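Local coordinates for protein dephospho-CoA kinase (Mycobacterium paratuberculosis, PDB 6N39) that probably phosphorylates the 3'-hydroxyl group of dephospho-CoA with ATP to complete coenzyme A, and carries a C-terminal UPF0157 (GrpB) domain involved in its proper folding, at residues L279-D283 with W325-I329; G293-L297 with R328-A333; R310-Y316 with D346-Q352; L356-W360 with R403-A408. All blocks are in the same frame, centred on the assembly; numbering follows the deposited sequence.

In the fold
All four contacts lie in the UPF0157 (GrpB) region, away from the predicted ATP site. Contacts 1 and 2 share strand 328-331, at one border of the mixed sheet: contact 1 ties it to helix 279-284 by charge, partly buried, whereas contact 2 adds a backbone-bonded segment in a buried setting. They meet where Arg296 bridges to Asp283. Contacts 3 and 4 share helix 349-363. At its start, contact 3 is partly buried and joins hydrogen bonds and waters to one aromatic pair; further along, contact 4 is buried and built from tryptophan, leucine and alanine. Trp405 of contact 4 packs against Arg310 and Gln352 of contact 3, while Trp325 and Leu279 join contact 1 to contact 3.

Contact 1: residues L279-D283 with W325-I329; sequences LAAAD and WHKRI. With ACT (acetate ion), chain E.
Arg328 reaches from its strand to helix 279-284 and meets Asp283 with two nitrogens at once. Its CB leaves the backbone toward the helix, and CG comes to rest 3.9 Å from CB of Ala282. There the chain bends (chi2 -68°) and CD passes alongside the carboxylate. NE then gives a nearly straight bond to OD1 of Asp283, 2.7 Å long, while NH2 bonds OD2 of the same residue at 3.2 Å. Both oxygens are met on their syn sides in this side-on salt bridge, the donors somewhat out of the carboxylate plane, with carboxylate and guanidinium planes 29° apart. CD2 of Leu279 lies over one face of the guanidinium, toward its rim. At the far end NH2 also donates to OXT of an acetate ion (2.7 Å), and NH1 holds both the other acetate oxygen and the carbonyl O of Lys327. That acetate O takes a second, almost linear bond from ND1 of His326, whose CB touches CD1 of Leu279. OD1 of Asp283 is shared with Arg296. The two arginines probably leave enough positive charge beside Asp283 for Arg328 and His326 to hold the acetate, probably from the crystallisation liquor and not necessarily a natural ligand.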
# COMPACT_ATOMS: atom_id res chain seq x y z
N LEU A 279 -2.09 23.27 -7.39
CA LEU A 279 -1.09 22.50 -8.13
C LEU A 279 0.29 22.57 -7.45
O LEU A 279 1.08 21.63 -7.56
CB LEU A 279 -1.00 22.98 -9.58
CG LEU A 279 -2.20 22.69 -10.50
CD1 LEU A 279 -2.06 23.37 -11.85
CD2 LEU A 279 -2.39 21.19 -10.70
N ALA A 280 0.59 23.66 -6.73
CA ALA A 280 1.83 23.72 -5.95
C ALA A 280 1.90 22.59 -4.92
O ALA A 280 2.95 21.96 -4.74
CB ALA A 280 1.95 25.08 -5.26
N ALA A 281 0.79 22.33 -4.23
CA ALA A 281 0.76 21.21 -3.28
C ALA A 281 0.95 19.87 -3.98
O ALA A 281 1.70 18.99 -3.50
CB ALA A 281 -0.57 21.25 -2.51
N ALA A 282 0.29 19.69 -5.12
CA ALA A 282 0.52 18.49 -5.93
C ALA A 282 2.00 18.33 -6.24
O ALA A 282 2.55 17.22 -6.16
CB ALA A 282 -0.29 18.56 -7.23
N ASP A 283 2.68 19.42 -6.57
CA ASP A 283 4.09 19.31 -6.92
C ASP A 283 4.94 18.99 -5.70
O ASP A 283 5.99 18.34 -5.83
CB ASP A 283 4.56 20.60 -7.61
CG ASP A 283 4.08 20.68 -9.07
OD1 ASP A 283 3.75 19.63 -9.66
OD2 ASP A 283 4.06 21.78 -9.65
N TRP A 325 -8.44 22.54 -16.13
CA TRP A 325 -8.36 21.12 -16.42
C TRP A 325 -6.99 20.52 -16.11
O TRP A 325 -6.78 19.32 -16.33
CB TRP A 325 -8.74 20.84 -17.89
CG TRP A 325 -10.21 21.05 -18.15
CD1 TRP A 325 -10.80 22.14 -18.73
CD2 TRP A 325 -11.27 20.15 -17.82
NE1 TRP A 325 -12.16 21.97 -18.79
CE2 TRP A 325 -12.48 20.76 -18.22
CE3 TRP A 325 -11.32 18.89 -17.19
CZ2 TRP A 325 -13.73 20.14 -18.04
CZ3 TRP A 325 -12.56 18.28 -17.01
CH2 TRP A 325 -13.75 18.91 -17.44
N HIS A 326 -6.05 21.31 -15.57
CA HIS A 326 -4.73 20.77 -15.29
C HIS A 326 -4.76 19.85 -14.07
O HIS A 326 -5.69 19.89 -13.25
CB HIS A 326 -3.71 21.89 -15.06
CG HIS A 326 -3.37 22.64 -16.31
ND1 HIS A 326 -2.09 23.07 -16.59
CD2 HIS A 326 -4.13 23.00 -17.37
CE1 HIS A 326 -2.08 23.68 -17.75
NE2 HIS A 326 -3.31 23.65 -18.25
N LYS A 327 -3.74 18.99 -13.98
CA LYS A 327 -3.62 17.99 -12.93
C LYS A 327 -2.19 17.47 -12.90
O LYS A 327 -1.33 17.89 -13.69
CB LYS A 327 -4.61 16.83 -13.16
CG LYS A 327 -4.26 15.95 -14.37
CD LYS A 327 -5.18 14.71 -14.45
CE LYS A 327 -4.65 13.65 -15.42
NZ LYS A 327 -5.54 12.45 -15.47
N ARG A 328 -1.92 16.56 -11.96
CA ARG A 328 -0.76 15.69 -12.06
C ARG A 328 -1.25 14.24 -12.03
O ARG A 328 -2.39 13.97 -11.65
CB ARG A 328 0.27 15.94 -10.92
CG ARG A 328 0.74 17.39 -10.77
CD ARG A 328 1.60 17.90 -11.93
NE ARG A 328 2.03 19.31 -11.74
CZ ARG A 328 1.52 20.37 -12.37
NH1 ARG A 328 0.53 20.24 -13.26
NH2 ARG A 328 2.01 21.58 -12.13
N ILE A 329 -0.40 13.31 -12.46
CA ILE A 329 -0.77 11.89 -12.41
C ILE A 329 0.50 11.08 -12.18
O ILE A 329 1.54 11.33 -12.78
CB ILE A 329 -1.53 11.43 -13.67
CG1 ILE A 329 -1.88 9.92 -13.60
CG2 ILE A 329 -0.75 11.76 -14.94
CD1 ILE A 329 -2.67 9.39 -14.89
C ACT E . 0.45 23.74 -14.31
O ACT E . -0.01 22.68 -14.85
OXT ACT E . 1.24 23.85 -13.32
CH3 ACT E . -0.05 25.10 -14.96

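Contact 2: residues G293-L297 with R328-A333; sequences GYPRL and RIHASA. With ACT (acetate ion), chain E.
Arg296 lays its aliphatic chain over the imidazole of His330 where the two backbones form a single beta bridge. CB of Arg296 stands 3.7 Å from the ring centroid, a CH-pi contact over the face, and CD lies near NE2. The Arg296 side chain starts with CG opposite the backbone N (chi1 -179°) and runs along the CE1-NE2 side of the ring before turning at chi3 (88°), which brings NH1 to 3.6 Å from CD of Arg328. The two guanidinium planes are nearly perpendicular; NH1 of Arg296 pairs with Asp283, and NH2 with Glu298. His330 has its CG beside its own backbone N (chi1 -61°), and the ring is fixed at both nitrogens: ND1 donates to the carbonyl O of Tyr294 (3.1 Å), from above that carbonyl's plane, while NE2 shares a water with NH1 of Arg296. Along the backbones, Leu297 N bonds Ile329 O, Ala331 N bonds Pro295 O and Ala333 N bonds Gly293 O, each at 3.0 Å. Gly293 closes helix 286-291 in a Schellman motif with positive phi. The Tyr294 ring brings CE2 to 3.8 Å from CB of Ser332, and its hydroxyl reaches Arg238. CD of Pro295 packs on CB of Ala333. Segment 293-297 thus lies beside strand 328-331, whose backbone also bonds strand 339-345; Leu289 of helix 286-291 touches His330, and helix 187-210 packs against Pro295 and Ala333.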
# COMPACT_ATOMS: atom_id res chain seq x y z
N GLY A 293 5.94 4.35 -3.66
CA GLY A 293 5.85 3.40 -4.75
C GLY A 293 5.29 3.91 -6.07
O GLY A 293 5.01 3.09 -6.96
N TYR A 294 5.17 5.23 -6.26
CA TYR A 294 4.40 5.80 -7.37
C TYR A 294 5.19 6.90 -8.08
O TYR A 294 5.11 8.07 -7.70
CB TYR A 294 3.07 6.36 -6.87
CG TYR A 294 2.22 5.35 -6.11
CD1 TYR A 294 2.38 5.17 -4.73
CD2 TYR A 294 1.24 4.60 -6.77
CE1 TYR A 294 1.62 4.24 -4.04
CE2 TYR A 294 0.47 3.69 -6.09
CZ TYR A 294 0.65 3.50 -4.73
OH TYR A 294 -0.12 2.56 -4.08
N PRO A 295 5.97 6.55 -9.11
CA PRO A 295 6.62 7.60 -9.91
C PRO A 295 5.59 8.47 -10.61
O PRO A 295 4.48 8.03 -10.93
CB PRO A 295 7.47 6.80 -10.94
CG PRO A 295 7.71 5.45 -10.27
CD PRO A 295 6.42 5.19 -9.48
N ARG A 296 6.00 9.70 -10.91
CA ARG A 296 5.15 10.63 -11.66
C ARG A 296 5.31 10.44 -13.17
O ARG A 296 6.41 10.16 -13.66
CB ARG A 296 5.48 12.07 -11.29
CG ARG A 296 4.58 13.09 -12.04
CD ARG A 296 4.42 14.37 -11.25
NE ARG A 296 5.49 15.32 -11.54
CZ ARG A 296 5.55 16.55 -11.02
NH1 ARG A 296 4.60 16.96 -10.15
NH2 ARG A 296 6.56 17.35 -11.36
N LEU A 297 4.21 10.57 -13.91
CA LEU A 297 4.27 10.68 -15.37
C LEU A 297 4.48 12.16 -15.69
O LEU A 297 3.56 12.97 -15.57
CB LEU A 297 3.01 10.14 -16.02
CG LEU A 297 2.91 8.63 -15.76
CD1 LEU A 297 1.51 8.11 -15.89
CD2 LEU A 297 3.84 7.90 -16.73
N ARG A 328 -1.92 16.56 -11.96
CA ARG A 328 -0.76 15.69 -12.06
C ARG A 328 -1.25 14.24 -12.03
O ARG A 328 -2.39 13.97 -11.65
CB ARG A 328 0.27 15.94 -10.92
CG ARG A 328 0.74 17.39 -10.77
CD ARG A 328 1.60 17.90 -11.93
NE ARG A 328 2.03 19.31 -11.74
CZ ARG A 328 1.52 20.37 -12.37
NH1 ARG A 328 0.53 20.24 -13.26
NH2 ARG A 328 2.01 21.58 -12.13
N ILE A 329 -0.40 13.31 -12.46
CA ILE A 329 -0.77 11.89 -12.41
C ILE A 329 0.50 11.08 -12.18
O ILE A 329 1.54 11.33 -12.78
CB ILE A 329 -1.53 11.43 -13.67
CG1 ILE A 329 -1.88 9.92 -13.60
CG2 ILE A 329 -0.75 11.76 -14.94
CD1 ILE A 329 -2.67 9.39 -14.89
N HIS A 330 0.41 10.15 -11.23
CA HIS A 330 1.44 9.18 -10.93
C HIS A 330 0.89 7.80 -11.23
O HIS A 330 -0.32 7.63 -11.43
CB HIS A 330 1.85 9.24 -9.45
CG HIS A 330 2.42 10.56 -9.01
ND1 HIS A 330 3.65 10.66 -8.39
CD2 HIS A 330 1.93 11.82 -9.07
CE1 HIS A 330 3.90 11.93 -8.11
NE2 HIS A 330 2.86 12.65 -8.49
N ALA A 331 1.75 6.79 -11.22
CA ALA A 331 1.24 5.43 -11.31
C ALA A 331 2.16 4.50 -10.54
O ALA A 331 3.32 4.82 -10.27
CB ALA A 331 1.09 4.95 -12.76
N SER A 332 1.63 3.32 -10.20
CA SER A 332 2.42 2.39 -9.40
C SER A 332 3.55 1.80 -10.23
O SER A 332 3.38 1.53 -11.41
CB SER A 332 1.55 1.27 -8.84
OG SER A 332 2.36 0.33 -8.15
N ALA A 333 4.70 1.61 -9.59
CA ALA A 333 5.82 0.87 -10.18
C ALA A 333 5.72 -0.63 -9.93
O ALA A 333 6.59 -1.38 -10.38
CB ALA A 333 7.15 1.40 -9.62
C ACT E . 0.45 23.74 -14.31
O ACT E . -0.01 22.68 -14.85
OXT ACT E . 1.24 23.85 -13.32
CH3 ACT E . -0.05 25.10 -14.96
O HOH W 1 2.90 15.62 -8.61
O HOH W 2 1.98 14.57 -14.05

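Contact 3: residues R310-Y316 with D346-Q352; sequences RSTVERY and DGWPGQQ
OE1 of Gln352 accepts two bonds from Thr312, one from the backbone N (2.9 Å) and one from OG1 (2.7 Å). The hydroxyl lies in the amide's carbonyl plane, on a lone pair, whereas the N-H comes from 38° above it. OG1 can join the backbone N in this grip because it stands between N and the carbonyl carbon of Thr312 (chi1 64°). The Gln352 amide is held at its other end too, NE2 donating to OE1 of Gln351, which also receives the N-H of Gly347. Beside it, OG of Ser311 gives a 2.6 Å bond to the carbonyl O of Gly347, again on a lone pair. Tyr316 and Trp348 form a T-shaped pair, the indole edge at CD1 and NE1 meeting the phenol face with centroids 4.6 Å apart. One water links the tyrosine OH to NE1 of Trp348, and another links it to the carbonyl O of Asp346. Gly347 has positive phi and lies close to Tyr316 and Val313. OG of Ser311 also accepts from N of Val313, closing an ST turn that lies against the N-terminal end of helix 349-363, where the chain leaves strand 339-345 and Trp348 is the N-cap residue.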
# COMPACT_ATOMS: atom_id res chain seq x y z
N ARG A 310 -18.25 22.00 -15.49
CA ARG A 310 -19.19 22.05 -14.38
C ARG A 310 -18.50 21.74 -13.06
O ARG A 310 -17.54 20.98 -13.00
CB ARG A 310 -20.34 21.06 -14.59
CG ARG A 310 -21.11 21.24 -15.88
CD ARG A 310 -21.91 22.53 -15.86
NE ARG A 310 -22.61 22.71 -14.59
CZ ARG A 310 -23.79 22.18 -14.30
NH1 ARG A 310 -24.44 21.43 -15.18
NH2 ARG A 310 -24.34 22.41 -13.11
N SER A 311 -19.02 22.34 -11.99
CA SER A 311 -18.58 22.05 -10.63
C SER A 311 -19.72 22.33 -9.68
O SER A 311 -20.58 23.18 -9.96
CB SER A 311 -17.38 22.92 -10.23
OG SER A 311 -16.93 22.58 -8.92
N THR A 312 -19.73 21.63 -8.53
CA THR A 312 -20.64 22.05 -7.46
C THR A 312 -20.06 23.18 -6.62
O THR A 312 -20.74 23.67 -5.71
CB THR A 312 -21.01 20.87 -6.53
OG1 THR A 312 -19.85 20.37 -5.84
CG2 THR A 312 -21.66 19.73 -7.32
N VAL A 313 -18.83 23.60 -6.90
CA VAL A 313 -18.24 24.77 -6.26
C VAL A 313 -18.45 25.95 -7.21
O VAL A 313 -18.00 25.92 -8.35
CB VAL A 313 -16.75 24.54 -5.95
CG1 VAL A 313 -16.13 25.83 -5.38
CG2 VAL A 313 -16.61 23.41 -4.95
N GLU A 314 -19.13 26.99 -6.72
CA GLU A 314 -19.73 27.97 -7.62
C GLU A 314 -18.70 28.66 -8.50
O GLU A 314 -18.93 28.83 -9.70
CB GLU A 314 -20.53 29.01 -6.82
CG GLU A 314 -21.19 30.06 -7.70
CD GLU A 314 -22.02 29.45 -8.81
OE1 GLU A 314 -21.75 29.74 -10.00
OE2 GLU A 314 -22.94 28.66 -8.49
N ARG A 315 -17.56 29.06 -7.94
CA ARG A 315 -16.59 29.84 -8.71
C ARG A 315 -15.92 29.02 -9.81
O ARG A 315 -15.21 29.60 -10.64
CB ARG A 315 -15.53 30.43 -7.79
CG ARG A 315 -14.70 29.41 -7.02
CD ARG A 315 -13.80 30.12 -6.01
NE ARG A 315 -12.90 29.20 -5.33
CZ ARG A 315 -13.22 28.48 -4.26
NH1 ARG A 315 -14.44 28.58 -3.75
NH2 ARG A 315 -12.33 27.67 -3.71
N TYR A 316 -16.10 27.71 -9.84
CA TYR A 316 -15.55 26.92 -10.94
C TYR A 316 -16.62 26.39 -11.88
O TYR A 316 -16.29 25.67 -12.82
CB TYR A 316 -14.70 25.76 -10.40
CG TYR A 316 -13.62 26.19 -9.43
CD1 TYR A 316 -12.58 27.04 -9.85
CD2 TYR A 316 -13.63 25.78 -8.10
CE1 TYR A 316 -11.58 27.43 -8.96
CE2 TYR A 316 -12.64 26.18 -7.21
CZ TYR A 316 -11.62 27.00 -7.65
OH TYR A 316 -10.64 27.40 -6.78
N ASP A 346 -9.15 20.68 -5.58
CA ASP A 346 -10.45 20.84 -4.92
C ASP A 346 -11.39 21.78 -5.67
O ASP A 346 -11.13 22.98 -5.77
CB ASP A 346 -10.20 21.38 -3.51
CG ASP A 346 -11.47 21.37 -2.62
OD1 ASP A 346 -12.35 20.53 -2.86
OD2 ASP A 346 -11.56 22.22 -1.70
N GLY A 347 -12.51 21.25 -6.17
CA GLY A 347 -13.52 22.05 -6.84
C GLY A 347 -13.35 22.19 -8.35
O GLY A 347 -14.32 22.54 -9.03
N TRP A 348 -12.16 21.95 -8.89
CA TRP A 348 -11.99 22.06 -10.34
C TRP A 348 -12.80 20.98 -11.06
O TRP A 348 -13.07 19.92 -10.50
CB TRP A 348 -10.51 21.94 -10.70
CG TRP A 348 -9.69 23.16 -10.32
CD1 TRP A 348 -10.06 24.18 -9.47
CD2 TRP A 348 -8.35 23.43 -10.73
NE1 TRP A 348 -9.02 25.09 -9.35
CE2 TRP A 348 -7.96 24.64 -10.11
CE3 TRP A 348 -7.44 22.76 -11.56
CZ2 TRP A 348 -6.70 25.22 -10.32
CZ3 TRP A 348 -6.17 23.33 -11.76
CH2 TRP A 348 -5.82 24.55 -11.14
N PRO A 349 -13.15 21.22 -12.33
CA PRO A 349 -14.08 20.29 -13.02
C PRO A 349 -13.60 18.84 -13.08
O PRO A 349 -14.43 17.93 -12.93
CB PRO A 349 -14.22 20.90 -14.42
CG PRO A 349 -13.09 21.90 -14.54
CD PRO A 349 -12.81 22.39 -13.16
N GLY A 350 -12.31 18.58 -13.32
CA GLY A 350 -11.87 17.19 -13.38
C GLY A 350 -11.96 16.49 -12.02
O GLY A 350 -12.32 15.31 -11.93
N GLN A 351 -11.63 17.23 -10.96
CA GLN A 351 -11.77 16.72 -9.58
C GLN A 351 -13.22 16.36 -9.27
O GLN A 351 -13.50 15.34 -8.62
CB GLN A 351 -11.25 17.79 -8.61
CG GLN A 351 -11.13 17.37 -7.14
CD GLN A 351 -12.41 17.62 -6.36
OE1 GLN A 351 -13.22 18.47 -6.73
NE2 GLN A 351 -12.60 16.88 -5.26
N GLN A 352 -14.17 17.19 -9.71
CA GLN A 352 -15.57 16.90 -9.42
C GLN A 352 -16.07 15.73 -10.26
O GLN A 352 -16.74 14.82 -9.75
CB GLN A 352 -16.41 18.15 -9.68
CG GLN A 352 -15.97 19.33 -8.82
CD GLN A 352 -16.75 19.39 -7.54
OE1 GLN A 352 -17.96 19.55 -7.56
NE2 GLN A 352 -16.06 19.22 -6.40
O HOH W 3 -16.87 18.58 -14.05
O HOH W 4 -10.01 25.38 -4.94
O HOH W 5 -8.01 27.69 -7.69

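Contact 4: residues L356-W360 with R403-A408; sequences LFVDW and RAWDWA
Leu356 pushes both methyls into helix 386-411 among Ala404, Trp405, Trp407 and Ala408. Its CD2 sits over the centre of the Trp405 indole, 3.5 Å from the five-membered ring centroid, and CD1 meets the edge of Trp407 at CZ3 (3.7 Å) and the methyl of Ala408. A chi1 of 170° swings the leucine fork away from its own N, so that one methyl reaches each tryptophan. Trp360 packs as closely: CA and CB of Ala404 lie against one face of its indole, CA standing 3.7 Å from the five-membered ring centroid, while CD1 touches CB of Trp407 at 3.6 Å. The indoles meet obliquely, their planes 53° apart. Leu356 is the knob of a knob-into-hole contact between helices 349-363 and 386-411 of the UPF0157 region, whose short segments cross at 73° with axes 9.8 Å apart. At the partly exposed Asp359 and Arg403 contacts are sparser. Asp359 comes near CH2 of Trp407 through its carbonyl O, at 4.0 Å, and its carboxylate turns to NE1 of Trp413. The Arg403 guanidinium stands almost perpendicular to the Trp360 ring, whose CZ2 lies over the guanidinium face, toward its rim; NH1 pairs with Asp399 and NH2 with Asp370 of helix 365-382.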
# COMPACT_ATOMS: atom_id res chain seq x y z
N LEU A 356 -18.14 12.25 -9.47
CA LEU A 356 -19.50 12.18 -10.01
C LEU A 356 -19.67 10.94 -10.89
O LEU A 356 -20.73 10.31 -10.86
CB LEU A 356 -19.81 13.45 -10.81
CG LEU A 356 -21.10 13.43 -11.65
CD1 LEU A 356 -22.33 13.20 -10.76
CD2 LEU A 356 -21.29 14.73 -12.48
N PHE A 357 -18.67 10.62 -11.70
CA PHE A 357 -18.79 9.52 -12.67
C PHE A 357 -19.11 8.21 -11.97
O PHE A 357 -20.00 7.46 -12.40
CB PHE A 357 -17.47 9.44 -13.46
CG PHE A 357 -17.47 8.49 -14.63
CD1 PHE A 357 -18.16 8.78 -15.79
CD2 PHE A 357 -16.72 7.33 -14.58
CE1 PHE A 357 -18.13 7.91 -16.88
CE2 PHE A 357 -16.67 6.46 -15.66
CZ PHE A 357 -17.38 6.76 -16.81
N VAL A 358 -18.43 7.95 -10.84
CA VAL A 358 -18.73 6.76 -10.05
C VAL A 358 -20.16 6.79 -9.53
O VAL A 358 -20.90 5.81 -9.66
CB VAL A 358 -17.73 6.62 -8.89
CG1 VAL A 358 -18.11 5.42 -8.03
CG2 VAL A 358 -16.32 6.46 -9.43
N ASP A 359 -20.57 7.91 -8.91
CA ASP A 359 -21.92 7.92 -8.33
C ASP A 359 -23.00 7.79 -9.41
O ASP A 359 -24.00 7.07 -9.24
CB ASP A 359 -22.14 9.18 -7.50
CG ASP A 359 -21.41 9.13 -6.17
OD1 ASP A 359 -21.15 8.01 -5.72
OD2 ASP A 359 -21.11 10.19 -5.59
N TRP A 360 -22.79 8.47 -10.53
CA TRP A 360 -23.73 8.45 -11.64
C TRP A 360 -23.88 7.03 -12.19
O TRP A 360 -24.99 6.50 -12.25
CB TRP A 360 -23.25 9.42 -12.73
CG TRP A 360 -24.02 9.37 -14.00
CD1 TRP A 360 -25.36 9.58 -14.16
CD2 TRP A 360 -23.50 9.10 -15.31
NE1 TRP A 360 -25.71 9.45 -15.49
CE2 TRP A 360 -24.58 9.16 -16.21
CE3 TRP A 360 -22.22 8.81 -15.80
CZ2 TRP A 360 -24.43 8.94 -17.58
CZ3 TRP A 360 -22.07 8.59 -17.17
CH2 TRP A 360 -23.17 8.66 -18.04
N ARG A 403 -24.39 14.06 -19.59
CA ARG A 403 -25.48 13.30 -18.97
C ARG A 403 -25.26 13.18 -17.47
O ARG A 403 -26.20 13.32 -16.68
CB ARG A 403 -25.60 11.92 -19.60
CG ARG A 403 -26.17 11.92 -21.02
CD ARG A 403 -25.59 10.76 -21.82
NE ARG A 403 -26.04 9.46 -21.33
CZ ARG A 403 -25.48 8.30 -21.66
NH1 ARG A 403 -24.44 8.28 -22.48
NH2 ARG A 403 -25.97 7.17 -21.18
N ALA A 404 -24.02 12.88 -17.06
CA ALA A 404 -23.70 12.83 -15.64
C ALA A 404 -24.06 14.13 -14.95
O ALA A 404 -24.65 14.14 -13.87
CB ALA A 404 -22.22 12.50 -15.44
N TRP A 405 -23.72 15.27 -15.58
CA TRP A 405 -24.03 16.53 -14.91
C TRP A 405 -25.52 16.84 -14.95
O TRP A 405 -26.04 17.48 -14.03
CB TRP A 405 -23.19 17.66 -15.50
CG TRP A 405 -21.83 17.67 -14.84
CD1 TRP A 405 -20.63 17.26 -15.38
CD2 TRP A 405 -21.55 18.05 -13.48
NE1 TRP A 405 -19.63 17.39 -14.44
CE2 TRP A 405 -20.17 17.87 -13.27
CE3 TRP A 405 -22.33 18.56 -12.44
CZ2 TRP A 405 -19.55 18.17 -12.06
CZ3 TRP A 405 -21.72 18.84 -11.23
CH2 TRP A 405 -20.34 18.65 -11.06
N ASP A 406 -26.24 16.36 -15.98
CA ASP A 406 -27.70 16.48 -15.96
C ASP A 406 -28.28 15.72 -14.77
O ASP A 406 -29.16 16.22 -14.06
CB ASP A 406 -28.29 15.95 -17.26
CG ASP A 406 -28.44 17.02 -18.31
OD1 ASP A 406 -28.52 18.20 -17.94
OD2 ASP A 406 -28.48 16.67 -19.52
N TRP A 407 -27.80 14.50 -14.56
CA TRP A 407 -28.24 13.70 -13.42
C TRP A 407 -27.87 14.39 -12.10
O TRP A 407 -28.66 14.38 -11.15
CB TRP A 407 -27.60 12.31 -13.49
CG TRP A 407 -27.90 11.43 -12.32
CD1 TRP A 407 -29.00 10.64 -12.14
CD2 TRP A 407 -27.08 11.26 -11.16
NE1 TRP A 407 -28.91 9.98 -10.93
CE2 TRP A 407 -27.74 10.34 -10.32
CE3 TRP A 407 -25.85 11.78 -10.75
CZ2 TRP A 407 -27.21 9.95 -9.08
CZ3 TRP A 407 -25.33 11.38 -9.53
CH2 TRP A 407 -26.01 10.48 -8.72
N ALA A 408 -26.68 14.98 -12.04
CA ALA A 408 -26.26 15.67 -10.82
C ALA A 408 -27.16 16.86 -10.52
O ALA A 408 -27.54 17.08 -9.37
CB ALA A 408 -24.80 16.13 -10.93